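Local coordinates for protein flavin prenyltransferase PAD1, mitochondrial (Aspergillus niger, PDB 6QLG) that probably transfers a dimethylallyl group from dimethylallyl monophosphate to the N5 and C6 atoms of reduced FMN, making the prenylated flavin cofactor used by ferulic acid decarboxylase, at residues I43-T48 against I121-S126; L156-R161 against A181-P186; E69-M74 against Y99-N104. All coordinates share one frame; numbering follows the deposited sequence.

Contact 1 of 3, residues I43-T48 against I121-S126; sequences IVVAMT and IVVPCS. With FMN (flavin mononucleotide), chain M.
The carbonyl of Pro124 is the flat group on which Thr48 closes: its O takes Thr48 N nearly end-on along the C=O bond, at 3.3 Å, while Thr48 OG1 comes from 30° out of the carbonyl plane and donates at 2.6 Å from Pro124 O. The proline ring lies alongside the backbone of 47-48, with CG 3.9 Å from Thr48 O. With chi1 at 67°, Thr48 OG1 sits between its own backbone N and carbonyl carbon, where it also accepts from Ser126 N (2.9 Å), so this buried hydroxyl donates one hydrogen bond and accepts another. Thr48 CG2 meets Val122 CG1 at 3.7 Å, the two side chains crossing at about a right angle. Further back the strands run parallel. Ala46 N donates almost straight to Ile121 O (178°), and Ala46 O receives Val123 N at 2.8 Å. The chain then turns a corner at Val123 and Pro124, whose joining peptide is cis. Beyond it, Ser126 stands at the N-cap of helix 127-135: its OG binds Thr129 N and donates to FMN O3P at 2.5 Å. The nearby helix start probably helps to balance the phosphate charge. This is the phosphate end of the flavin site, at the carboxyl ends of two central strands of a Rossmann-like sheet. Helix 53-65 packs on Val45 and Val123, helix 141-151 on Val44, Ala46 and Thr48, and strand 155-160 flanks Ile121, Val122 and Val123.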
loop_
_atom_site.group_PDB
_atom_site.type_symbol
_atom_site.label_atom_id
_atom_site.label_comp_id
_atom_site.label_asym_id
_atom_site.label_seq_id
_atom_site.Cartn_x
_atom_site.Cartn_y
_atom_site.Cartn_z
ATOM N N ILE B 43 9.043 -12.408 34.114
ATOM C CA ILE B 43 8.321 -12.708 32.885
ATOM C C ILE B 43 6.834 -12.764 33.201
ATOM O O ILE B 43 6.417 -13.468 34.129
ATOM C CB ILE B 43 8.792 -14.029 32.245
ATOM C CG1 ILE B 43 10.182 -13.854 31.630
ATOM C CG2 ILE B 43 7.797 -14.498 31.189
ATOM C CD1 ILE B 43 10.613 -15.012 30.756
ATOM N N VAL B 44 6.041 -12.012 32.445
ATOM C CA VAL B 44 4.590 -12.060 32.572
ATOM C C VAL B 44 4.068 -13.242 31.769
ATOM O O VAL B 44 4.381 -13.389 30.582
ATOM C CB VAL B 44 3.954 -10.744 32.100
ATOM C CG1 VAL B 44 2.437 -10.830 32.185
ATOM C CG2 VAL B 44 4.476 -9.572 32.919
ATOM N N VAL B 45 3.278 -14.093 32.417
ATOM C CA VAL B 45 2.660 -15.248 31.779
ATOM C C VAL B 45 1.160 -14.994 31.733
ATOM O O VAL B 45 0.503 -14.907 32.777
ATOM C CB VAL B 45 2.979 -16.553 32.522
ATOM C CG1 VAL B 45 2.323 -17.733 31.818
ATOM C CG2 VAL B 45 4.486 -16.749 32.631
ATOM N N ALA B 46 0.615 -14.872 30.528
ATOM C CA ALA B 46 -0.807 -14.637 30.333
ATOM C C ALA B 46 -1.432 -15.850 29.660
ATOM O O ALA B 46 -0.902 -16.357 28.667
ATOM C CB ALA B 46 -1.048 -13.378 29.496
ATOM N N MET B 47 -2.549 -16.315 30.208
ATOM C CA MET B 47 -3.307 -17.417 29.636
ATOM C C MET B 47 -4.660 -16.901 29.167
ATOM O O MET B 47 -5.322 -16.138 29.879
ATOM C CB MET B 47 -3.493 -18.549 30.653
ATOM C CG MET B 47 -2.186 -19.090 31.225
ATOM S SD MET B 47 -2.392 -20.558 32.267
ATOM C CE MET B 47 -3.252 -21.656 31.141
ATOM N N THR B 48 -5.057 -17.307 27.965
ATOM C CA THR B 48 -6.333 -16.925 27.376
ATOM C C THR B 48 -7.127 -18.176 27.019
ATOM O O THR B 48 -6.634 -19.304 27.101
ATOM C CB THR B 48 -6.142 -16.043 26.131
ATOM O OG1 THR B 48 -5.529 -16.805 25.084
ATOM C CG2 THR B 48 -5.273 -14.836 26.450
ATOM N N ILE B 121 4.735 -13.640 27.689
ATOM C CA ILE B 121 4.285 -14.695 26.791
ATOM C C ILE B 121 2.804 -14.941 27.043
ATOM O O ILE B 121 2.383 -15.131 28.190
ATOM C CB ILE B 121 5.106 -15.992 26.956
ATOM C CG1 ILE B 121 4.566 -17.085 26.030
ATOM C CG2 ILE B 121 5.138 -16.449 28.415
ATOM C CD1 ILE B 121 5.493 -18.277 25.871
ATOM N N VAL B 122 2.014 -14.904 25.975
ATOM C CA VAL B 122 0.594 -15.229 26.023
ATOM C C VAL B 122 0.451 -16.657 25.515
ATOM O O VAL B 122 0.646 -16.926 24.325
ATOM C CB VAL B 122 -0.245 -14.246 25.195
ATOM C CG1 VAL B 122 -1.729 -14.514 25.396
ATOM C CG2 VAL B 122 0.094 -12.807 25.571
ATOM N N VAL B 123 0.125 -17.579 26.415
ATOM C CA VAL B 123 0.161 -19.004 26.092
ATOM C C VAL B 123 -0.946 -19.741 26.841
ATOM O O VAL B 123 -0.944 -19.775 28.080
ATOM C CB VAL B 123 1.544 -19.601 26.403
ATOM C CG1 VAL B 123 2.031 -19.170 27.792
ATOM C CG2 VAL B 123 1.509 -21.118 26.290
ATOM N N PRO B 124 -1.934 -20.314 26.140
ATOM C CA PRO B 124 -2.105 -20.137 24.694
ATOM C C PRO B 124 -2.756 -18.790 24.396
ATOM O O PRO B 124 -3.328 -18.186 25.307
ATOM C CB PRO B 124 -3.019 -21.297 24.308
ATOM C CG PRO B 124 -3.850 -21.517 25.534
ATOM C CD PRO B 124 -2.959 -21.205 26.712
ATOM N N CYS B 125 -2.665 -18.322 23.156
ATOM C CA CYS B 125 -3.192 -17.018 22.774
ATOM C C CYS B 125 -4.355 -17.209 21.809
ATOM O O CYS B 125 -4.178 -17.758 20.716
ATOM C CB CYS B 125 -2.106 -16.149 22.140
ATOM S SG CYS B 125 -2.669 -14.479 21.737
ATOM N N SER B 126 -5.535 -16.753 22.216
ATOM C CA SER B 126 -6.706 -16.826 21.359
ATOM C C SER B 126 -6.622 -15.784 20.246
ATOM O O SER B 126 -5.830 -14.838 20.296
ATOM C CB SER B 126 -7.980 -16.608 22.173
ATOM O OG SER B 126 -8.045 -15.272 22.649
HETATM N N1 FMN M . -10.463 -19.249 20.301
HETATM C C2 FMN M . -9.354 -19.264 19.480
HETATM O O2 FMN M . -9.038 -18.251 18.868
HETATM N N3 FMN M . -8.610 -20.416 19.353
HETATM C C4 FMN M . -8.981 -21.552 20.049
HETATM O O4 FMN M . -8.330 -22.594 19.950
HETATM C C4A FMN M . -10.096 -21.544 20.877
HETATM N N5 FMN M . -10.445 -22.693 21.563
HETATM C C5A FMN M . -11.550 -22.702 22.393
HETATM C C6 FMN M . -11.908 -23.861 23.091
HETATM C C7 FMN M . -13.020 -23.883 23.930
HETATM C C7M FMN M . -13.389 -25.139 24.673
HETATM C C8 FMN M . -13.777 -22.719 24.066
HETATM C C8M FMN M . -14.986 -22.708 24.962
HETATM C C9 FMN M . -13.417 -21.564 23.362
HETATM C C9A FMN M . -12.306 -21.541 22.525
HETATM N N10 FMN M . -11.942 -20.383 21.838
HETATM C C10 FMN M . -10.841 -20.383 21.000
HETATM C "C1'" FMN M . -12.766 -19.130 21.956
HETATM C "C2'" FMN M . -12.281 -18.103 22.979
HETATM O "O2'" FMN M . -12.320 -18.647 24.282
HETATM C "C3'" FMN M . -13.175 -16.865 22.891
HETATM O "O3'" FMN M . -12.964 -16.231 21.649
HETATM C "C4'" FMN M . -12.923 -15.864 24.012
HETATM O "O4'" FMN M . -13.610 -14.663 23.737
HETATM C "C5'" FMN M . -11.445 -15.545 24.162
HETATM O "O5'" FMN M . -11.300 -14.743 25.310
HETATM P P FMN M . -9.852 -14.465 25.950
HETATM O O1P FMN M . -9.902 -13.178 26.736
HETATM O O2P FMN M . -9.509 -15.613 26.868
HETATM O O3P FMN M . -8.801 -14.327 24.872
#

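Contact 2 of 3, residues L156-R161 against A181-P186; sequences LVLVAR and AVIFPP. With FMN (flavin mononucleotide), chain M; DMA (dimethylallyl diphosphate), chain J.
Val157 and Leu158 pair in parallel with Val182 and Ile183: Val182 N bonds to Leu156 O, Leu158 N almost straight to Val182 O (2.8 Å, 176°), and Phe184 N to Leu158 O. That last acceptor is gripped twice, because an inverse gamma turn centred on Val159 brings Ala160 N back to Leu158 O in a weak bond. On one face of the sheet Leu158 reaches with CD1 to Ile183 CD1 at 4.1 Å, the two side chains slanting across each other. On the other, Val157 and Phe184 lie side by side and point the same way, with Val157 CG1 4.0 Å from Phe184 CB. Val159 CG1, anti to its backbone N (chi1 -172°), presses against Phe184 O at 3.3 Å and also meets the ring of Pro186. Arg161 passes Pro186 at about a right angle, CG to CG at 3.9 Å, and bends at chi2 (-94°) on its way to the ligands. Its NH2 donates to FMN O4 at 3.1 Å, and NH1 makes a weak bond to a diphosphate oxygen, O3B, of dimethylallyl diphosphate. The Arg161 backbone O accepts from FMN N3 at 2.9 Å, so this one residue reads two neighbouring polar atoms of the flavin. A second subunit also holds the guanidinium: its Pro188 O takes NE and its Val187 O takes NH1. Thr163 of that same subunit bonds to Pro185 O. The pairing belongs to a beta-alpha-beta unit in which helix 167-178 links the two strands, and it delivers Arg161 to the joint flavin and prenyl-donor site formed between subunits of the UbiX-family dodecamer.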
loop_
_atom_site.group_PDB
_atom_site.type_symbol
_atom_site.label_atom_id
_atom_site.label_comp_id
_atom_site.label_asym_id
_atom_site.label_seq_id
_atom_site.Cartn_x
_atom_site.Cartn_y
_atom_site.Cartn_z
ATOM N N LEU B 156 7.759 -9.997 23.342
ATOM C CA LEU B 156 6.377 -10.431 23.509
ATOM C C LEU B 156 6.130 -11.614 22.586
ATOM O O LEU B 156 6.241 -11.482 21.363
ATOM C CB LEU B 156 5.394 -9.295 23.203
ATOM C CG LEU B 156 3.912 -9.679 23.143
ATOM C CD1 LEU B 156 3.409 -10.135 24.510
ATOM C CD2 LEU B 156 3.067 -8.526 22.619
ATOM N N VAL B 157 5.790 -12.761 23.168
ATOM C CA VAL B 157 5.557 -13.993 22.422
ATOM C C VAL B 157 4.084 -14.355 22.535
ATOM O O VAL B 157 3.549 -14.471 23.644
ATOM C CB VAL B 157 6.446 -15.141 22.931
ATOM C CG1 VAL B 157 6.117 -16.433 22.195
ATOM C CG2 VAL B 157 7.918 -14.788 22.762
ATOM N N LEU B 158 3.431 -14.532 21.390
ATOM C CA LEU B 158 2.023 -14.906 21.329
ATOM C C LEU B 158 1.929 -16.325 20.782
ATOM O O LEU B 158 2.179 -16.555 19.594
ATOM C CB LEU B 158 1.231 -13.934 20.454
ATOM C CG LEU B 158 1.379 -12.438 20.729
ATOM C CD1 LEU B 158 0.501 -11.641 19.777
ATOM C CD2 LEU B 158 1.028 -12.121 22.169
ATOM N N VAL B 159 1.567 -17.272 21.645
ATOM C CA VAL B 159 1.335 -18.646 21.213
ATOM C C VAL B 159 -0.065 -18.721 20.615
ATOM O O VAL B 159 -0.984 -19.297 21.211
ATOM C CB VAL B 159 1.524 -19.640 22.376
ATOM C CG1 VAL B 159 1.477 -21.079 21.872
ATOM C CG2 VAL B 159 2.852 -19.374 23.077
ATOM N N ALA B 160 -0.233 -18.130 19.431
ATOM C CA ALA B 160 -1.547 -17.971 18.817
ATOM C C ALA B 160 -2.020 -19.303 18.249
ATOM O O ALA B 160 -1.398 -19.847 17.332
ATOM C CB ALA B 160 -1.495 -16.908 17.723
ATOM N N ARG B 161 -3.125 -19.819 18.776
ATOM C CA ARG B 161 -3.621 -21.141 18.415
ATOM C C ARG B 161 -4.971 -20.999 17.724
ATOM O O ARG B 161 -5.945 -20.544 18.334
ATOM C CB ARG B 161 -3.725 -22.037 19.648
ATOM C CG ARG B 161 -3.893 -23.501 19.313
ATOM C CD ARG B 161 -5.358 -23.893 19.291
ATOM N NE ARG B 161 -5.573 -25.181 18.639
ATOM C CZ ARG B 161 -6.635 -25.469 17.893
ATOM N NH1 ARG B 161 -6.751 -26.662 17.327
ATOM N NH2 ARG B 161 -7.580 -24.558 17.705
ATOM N N ALA B 181 5.929 -8.160 17.970
ATOM C CA ALA B 181 5.578 -9.407 18.631
ATOM C C ALA B 181 6.094 -10.606 17.840
ATOM O O ALA B 181 6.434 -10.508 16.658
ATOM C CB ALA B 181 4.063 -9.518 18.814
ATOM N N VAL B 182 6.150 -11.753 18.513
ATOM C CA VAL B 182 6.572 -13.013 17.910
ATOM C C VAL B 182 5.388 -13.968 17.933
ATOM O O VAL B 182 4.851 -14.277 19.005
ATOM C CB VAL B 182 7.779 -13.620 18.642
ATOM C CG1 VAL B 182 8.146 -14.968 18.031
ATOM C CG2 VAL B 182 8.963 -12.662 18.605
ATOM N N ILE B 183 4.982 -14.436 16.757
ATOM C CA ILE B 183 3.898 -15.406 16.632
ATOM C C ILE B 183 4.493 -16.806 16.728
ATOM O O ILE B 183 5.358 -17.178 15.927
ATOM C CB ILE B 183 3.133 -15.220 15.312
ATOM C CG1 ILE B 183 2.586 -13.794 15.202
ATOM C CG2 ILE B 183 2.007 -16.244 15.194
ATOM C CD1 ILE B 183 1.611 -13.423 16.305
ATOM N N PHE B 184 4.029 -17.587 17.707
ATOM C CA PHE B 184 4.514 -18.946 17.950
ATOM C C PHE B 184 3.328 -19.901 17.909
ATOM O O PHE B 184 2.752 -20.234 18.956
ATOM C CB PHE B 184 5.247 -19.038 19.292
ATOM C CG PHE B 184 6.033 -20.320 19.486
ATOM C CD1 PHE B 184 5.388 -21.530 19.707
ATOM C CD2 PHE B 184 7.418 -20.307 19.461
ATOM C CE1 PHE B 184 6.109 -22.702 19.884
ATOM C CE2 PHE B 184 8.146 -21.476 19.641
ATOM C CZ PHE B 184 7.488 -22.673 19.852
ATOM N N PRO B 185 2.927 -20.369 16.732
ATOM C CA PRO B 185 1.892 -21.406 16.668
ATOM C C PRO B 185 2.401 -22.697 17.282
ATOM O O PRO B 185 3.507 -23.154 16.957
ATOM C CB PRO B 185 1.626 -21.561 15.163
ATOM C CG PRO B 185 2.825 -20.994 14.489
ATOM C CD PRO B 185 3.402 -19.957 15.400
ATOM N N PRO B 186 1.639 -23.304 18.189
ATOM C CA PRO B 186 2.134 -24.507 18.891
ATOM C C PRO B 186 1.985 -25.771 18.052
ATOM O O PRO B 186 1.204 -26.681 18.350
ATOM C CB PRO B 186 1.267 -24.525 20.154
ATOM C CG PRO B 186 -0.038 -23.941 19.706
ATOM C CD PRO B 186 0.308 -22.888 18.668
HETATM N N1 FMN M . -10.463 -19.249 20.301
HETATM C C2 FMN M . -9.354 -19.264 19.480
HETATM O O2 FMN M . -9.038 -18.251 18.868
HETATM N N3 FMN M . -8.610 -20.416 19.353
HETATM C C4 FMN M . -8.981 -21.552 20.049
HETATM O O4 FMN M . -8.330 -22.594 19.950
HETATM C C4A FMN M . -10.096 -21.544 20.877
HETATM N N5 FMN M . -10.445 -22.693 21.563
HETATM C C5A FMN M . -11.550 -22.702 22.393
HETATM C C6 FMN M . -11.908 -23.861 23.091
HETATM C C7 FMN M . -13.020 -23.883 23.930
HETATM C C7M FMN M . -13.389 -25.139 24.673
HETATM C C8 FMN M . -13.777 -22.719 24.066
HETATM C C8M FMN M . -14.986 -22.708 24.962
HETATM C C9 FMN M . -13.417 -21.564 23.362
HETATM C C9A FMN M . -12.306 -21.541 22.525
HETATM N N10 FMN M . -11.942 -20.383 21.838
HETATM C C10 FMN M . -10.841 -20.383 21.000
HETATM C "C1'" FMN M . -12.766 -19.130 21.956
HETATM C "C2'" FMN M . -12.281 -18.103 22.979
HETATM O "O2'" FMN M . -12.320 -18.647 24.282
HETATM C "C3'" FMN M . -13.175 -16.865 22.891
HETATM O "O3'" FMN M . -12.964 -16.231 21.649
HETATM C "C4'" FMN M . -12.923 -15.864 24.012
HETATM O "O4'" FMN M . -13.610 -14.663 23.737
HETATM C "C5'" FMN M . -11.445 -15.545 24.162
HETATM O "O5'" FMN M . -11.300 -14.743 25.310
HETATM P P FMN M . -9.852 -14.465 25.950
HETATM O O1P FMN M . -9.902 -13.178 26.736
HETATM O O2P FMN M . -9.509 -15.613 26.868
HETATM O O3P FMN M . -8.801 -14.327 24.872
HETATM C C1 DMA J . -12.920 -24.208 19.186
HETATM O O1 DMA J . -13.323 -24.050 17.858
HETATM C C2 DMA J . -14.030 -23.705 20.091
HETATM C C3 DMA J . -14.666 -24.565 20.846
HETATM C C4 DMA J . -15.778 -24.048 21.744
HETATM C C5 DMA J . -14.286 -26.045 20.819
HETATM P PA DMA J . -12.164 -24.312 16.731
HETATM O O1A DMA J . -12.772 -24.262 15.346
HETATM O O2A DMA J . -11.172 -23.182 16.906
HETATM O O3A DMA J . -11.499 -25.796 17.054
HETATM P PB DMA J . -10.744 -26.757 15.939
HETATM O O1B DMA J . -9.824 -25.900 15.097
HETATM O O2B DMA J . -11.723 -27.454 15.020
HETATM O O3B DMA J . -9.953 -27.825 16.660
#

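Contact 3 of 3, residues E69-M74 against Y99-N104; sequences ETHLVM and YVHNIN
His71 ND1 and His101 NE2 share a nearly straight hydrogen bond (2.9 Å), the two imidazoles meeting rim to rim with planes only 2° apart. Tyr99 puts CD1 over one face of the His71 ring, 3.5 Å from His71 CE1; the ring planes are near parallel but slid apart, so they barely overlap. Glu69, extended with CG anti to the backbone N (chi1 177°), sets its OE2 3.6 Å from Tyr99 CE1. Backbone bonds hold these side chains in register, Leu72 N to Tyr99 O at 2.7 Å and His101 N to Leu72 O at 3.0 Å, in a parallel pairing that adds strand 99-100 at one margin of the chain's Rossmann-like sheet. Where direct bonding stops, a water accepts from Met74 N and donates to His101 O, while Val73 CG1 packs on Ile103 CD1 at 3.8 Å. The second shell fixes His71: its NE2 donates to the anti lone pair of Glu69 OE2 at 2.7 Å, and that oxygen is in turn salt-bridged to Arg42. Phe115 meets the His71 ring edge-to-face, and helix 141-151 backs Val73, His101 and Ile103.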
loop_
_atom_site.group_PDB
_atom_site.type_symbol
_atom_site.label_atom_id
_atom_site.label_comp_id
_atom_site.label_asym_id
_atom_site.label_seq_id
_atom_site.Cartn_x
_atom_site.Cartn_y
_atom_site.Cartn_z
ATOM N N GLU B 69 11.039 -15.066 38.064
ATOM C CA GLU B 69 9.892 -14.542 38.799
ATOM C C GLU B 69 8.732 -14.360 37.826
ATOM O O GLU B 69 8.796 -13.519 36.925
ATOM C CB GLU B 69 10.252 -13.228 39.487
ATOM C CG GLU B 69 9.088 -12.573 40.216
ATOM C CD GLU B 69 9.443 -11.208 40.769
ATOM O OE1 GLU B 69 10.487 -11.092 41.444
ATOM O OE2 GLU B 69 8.682 -10.250 40.526
ATOM N N THR B 70 7.672 -15.144 38.002
ATOM C CA THR B 70 6.554 -15.158 37.071
ATOM C C THR B 70 5.383 -14.348 37.612
ATOM O O THR B 70 5.065 -14.406 38.804
ATOM C CB THR B 70 6.096 -16.591 36.782
ATOM O OG1 THR B 70 5.790 -17.254 38.015
ATOM C CG2 THR B 70 7.187 -17.361 36.051
ATOM N N HIS B 71 4.742 -13.595 36.720
ATOM C CA HIS B 71 3.545 -12.821 37.031
ATOM C C HIS B 71 2.421 -13.337 36.142
ATOM O O HIS B 71 2.443 -13.129 34.924
ATOM C CB HIS B 71 3.788 -11.328 36.817
ATOM C CG HIS B 71 4.723 -10.721 37.816
ATOM N ND1 HIS B 71 4.301 -9.853 38.800
ATOM C CD2 HIS B 71 6.058 -10.865 37.989
ATOM C CE1 HIS B 71 5.336 -9.483 39.533
ATOM N NE2 HIS B 71 6.415 -10.084 39.061
ATOM N N LEU B 72 1.447 -14.010 36.745
ATOM C CA LEU B 72 0.404 -14.709 36.007
ATOM C C LEU B 72 -0.854 -13.856 35.913
ATOM O O LEU B 72 -1.285 -13.260 36.906
ATOM C CB LEU B 72 0.076 -16.047 36.669
ATOM C CG LEU B 72 -1.172 -16.773 36.155
ATOM C CD1 LEU B 72 -0.936 -17.329 34.759
ATOM C CD2 LEU B 72 -1.591 -17.881 37.112
ATOM N N VAL B 73 -1.431 -13.796 34.715
ATOM C CA VAL B 73 -2.767 -13.257 34.492
ATOM C C VAL B 73 -3.545 -14.284 33.681
ATOM O O VAL B 73 -3.037 -14.803 32.681
ATOM C CB VAL B 73 -2.741 -11.901 33.761
ATOM C CG1 VAL B 73 -4.140 -11.306 33.707
ATOM C CG2 VAL B 73 -1.776 -10.939 34.437
ATOM N N MET B 74 -4.763 -14.588 34.119
ATOM C CA MET B 74 -5.629 -15.542 33.440
ATOM C C MET B 74 -6.925 -14.849 33.053
ATOM O O MET B 74 -7.525 -14.145 33.873
ATOM C CB MET B 74 -5.938 -16.752 34.330
ATOM C CG MET B 74 -4.734 -17.592 34.718
ATOM S SD MET B 74 -5.220 -19.027 35.710
ATOM C CE MET B 74 -6.027 -18.217 37.085
ATOM N N TYR B 99 3.464 -14.393 41.427
ATOM C CA TYR B 99 2.485 -13.331 41.597
ATOM C C TYR B 99 1.349 -13.531 40.606
ATOM O O TYR B 99 1.559 -13.998 39.483
ATOM C CB TYR B 99 3.119 -11.946 41.408
ATOM C CG TYR B 99 4.200 -11.646 42.419
ATOM C CD1 TYR B 99 5.540 -11.831 42.106
ATOM C CD2 TYR B 99 3.879 -11.190 43.691
ATOM C CE1 TYR B 99 6.533 -11.563 43.032
ATOM C CE2 TYR B 99 4.864 -10.920 44.622
ATOM C CZ TYR B 99 6.188 -11.108 44.289
ATOM O OH TYR B 99 7.172 -10.839 45.213
ATOM N N VAL B 100 0.141 -13.180 41.040
ATOM C CA VAL B 100 -1.066 -13.301 40.230
ATOM C C VAL B 100 -1.800 -11.971 40.274
ATOM O O VAL B 100 -1.975 -11.390 41.350
ATOM C CB VAL B 100 -1.982 -14.438 40.724
ATOM C CG1 VAL B 100 -3.194 -14.575 39.811
ATOM C CG2 VAL B 100 -1.218 -15.748 40.801
ATOM N N HIS B 101 -2.227 -11.489 39.109
ATOM C CA HIS B 101 -2.928 -10.220 38.998
ATOM C C HIS B 101 -4.296 -10.436 38.366
ATOM O O HIS B 101 -4.455 -11.272 37.472
ATOM C CB HIS B 101 -2.115 -9.215 38.179
ATOM C CG HIS B 101 -0.693 -9.082 38.627
ATOM N ND1 HIS B 101 -0.321 -8.305 39.702
ATOM C CD2 HIS B 101 0.447 -9.635 38.150
ATOM C CE1 HIS B 101 0.987 -8.380 39.867
ATOM N NE2 HIS B 101 1.478 -9.182 38.939
ATOM N N ASN B 102 -5.278 -9.677 38.846
ATOM C CA ASN B 102 -6.647 -9.798 38.363
ATOM C C ASN B 102 -6.754 -9.257 36.940
ATOM O O ASN B 102 -6.213 -8.192 36.628
ATOM C CB ASN B 102 -7.591 -9.041 39.300
ATOM C CG ASN B 102 -9.054 -9.331 39.031
ATOM O OD1 ASN B 102 -9.517 -9.267 37.893
ATOM N ND2 ASN B 102 -9.796 -9.640 40.089
ATOM N N ILE B 103 -7.465 -9.993 36.080
ATOM C CA ILE B 103 -7.617 -9.603 34.678
ATOM C C ILE B 103 -8.268 -8.231 34.548
ATOM O O ILE B 103 -8.014 -7.502 33.579
ATOM C CB ILE B 103 -8.414 -10.687 33.920
ATOM C CG1 ILE B 103 -8.532 -10.343 32.432
ATOM C CG2 ILE B 103 -9.797 -10.871 34.532
ATOM C CD1 ILE B 103 -7.276 -10.589 31.646
ATOM N N ASN B 104 -9.101 -7.845 35.513
ATOM C CA ASN B 104 -9.794 -6.563 35.472
ATOM C C ASN B 104 -9.014 -5.439 36.138
ATOM O O ASN B 104 -9.477 -4.294 36.126
ATOM C CB ASN B 104 -11.170 -6.683 36.140
ATOM C CG ASN B 104 -11.969 -7.861 35.630
ATOM O OD1 ASN B 104 -12.372 -8.734 36.403
ATOM N ND2 ASN B 104 -12.210 -7.894 34.327
HETATM O O HOH W 1 -5.662 -13.465 36.669
HETATM O O HOH W 2 -8.294 -12.826 36.832
#

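Overall arrangement
From the N terminus, strand 42-47 comes first, and contact 1 closes its long loop only when the chain returns at 121-126. Before that, the chain runs through helix 53-65 to strand 69-74, and contact 3 closes its own short loop over helices 76-85 and 90-95; it lies wholly within the longer loop of contact 1. Contact 2 follows in series, its segments bridged by helix 167-178. Strand 42-47 also pairs with 69-74, and strand 119-125 with 155-160, so contact 1 touches both others, whereas contacts 2 and 3 stay about 11 Å apart at their nearest atoms. Together they span the six-stranded parallel sheet from 99-100 to 182-183, and contacts 1 and 2 both reach FMN.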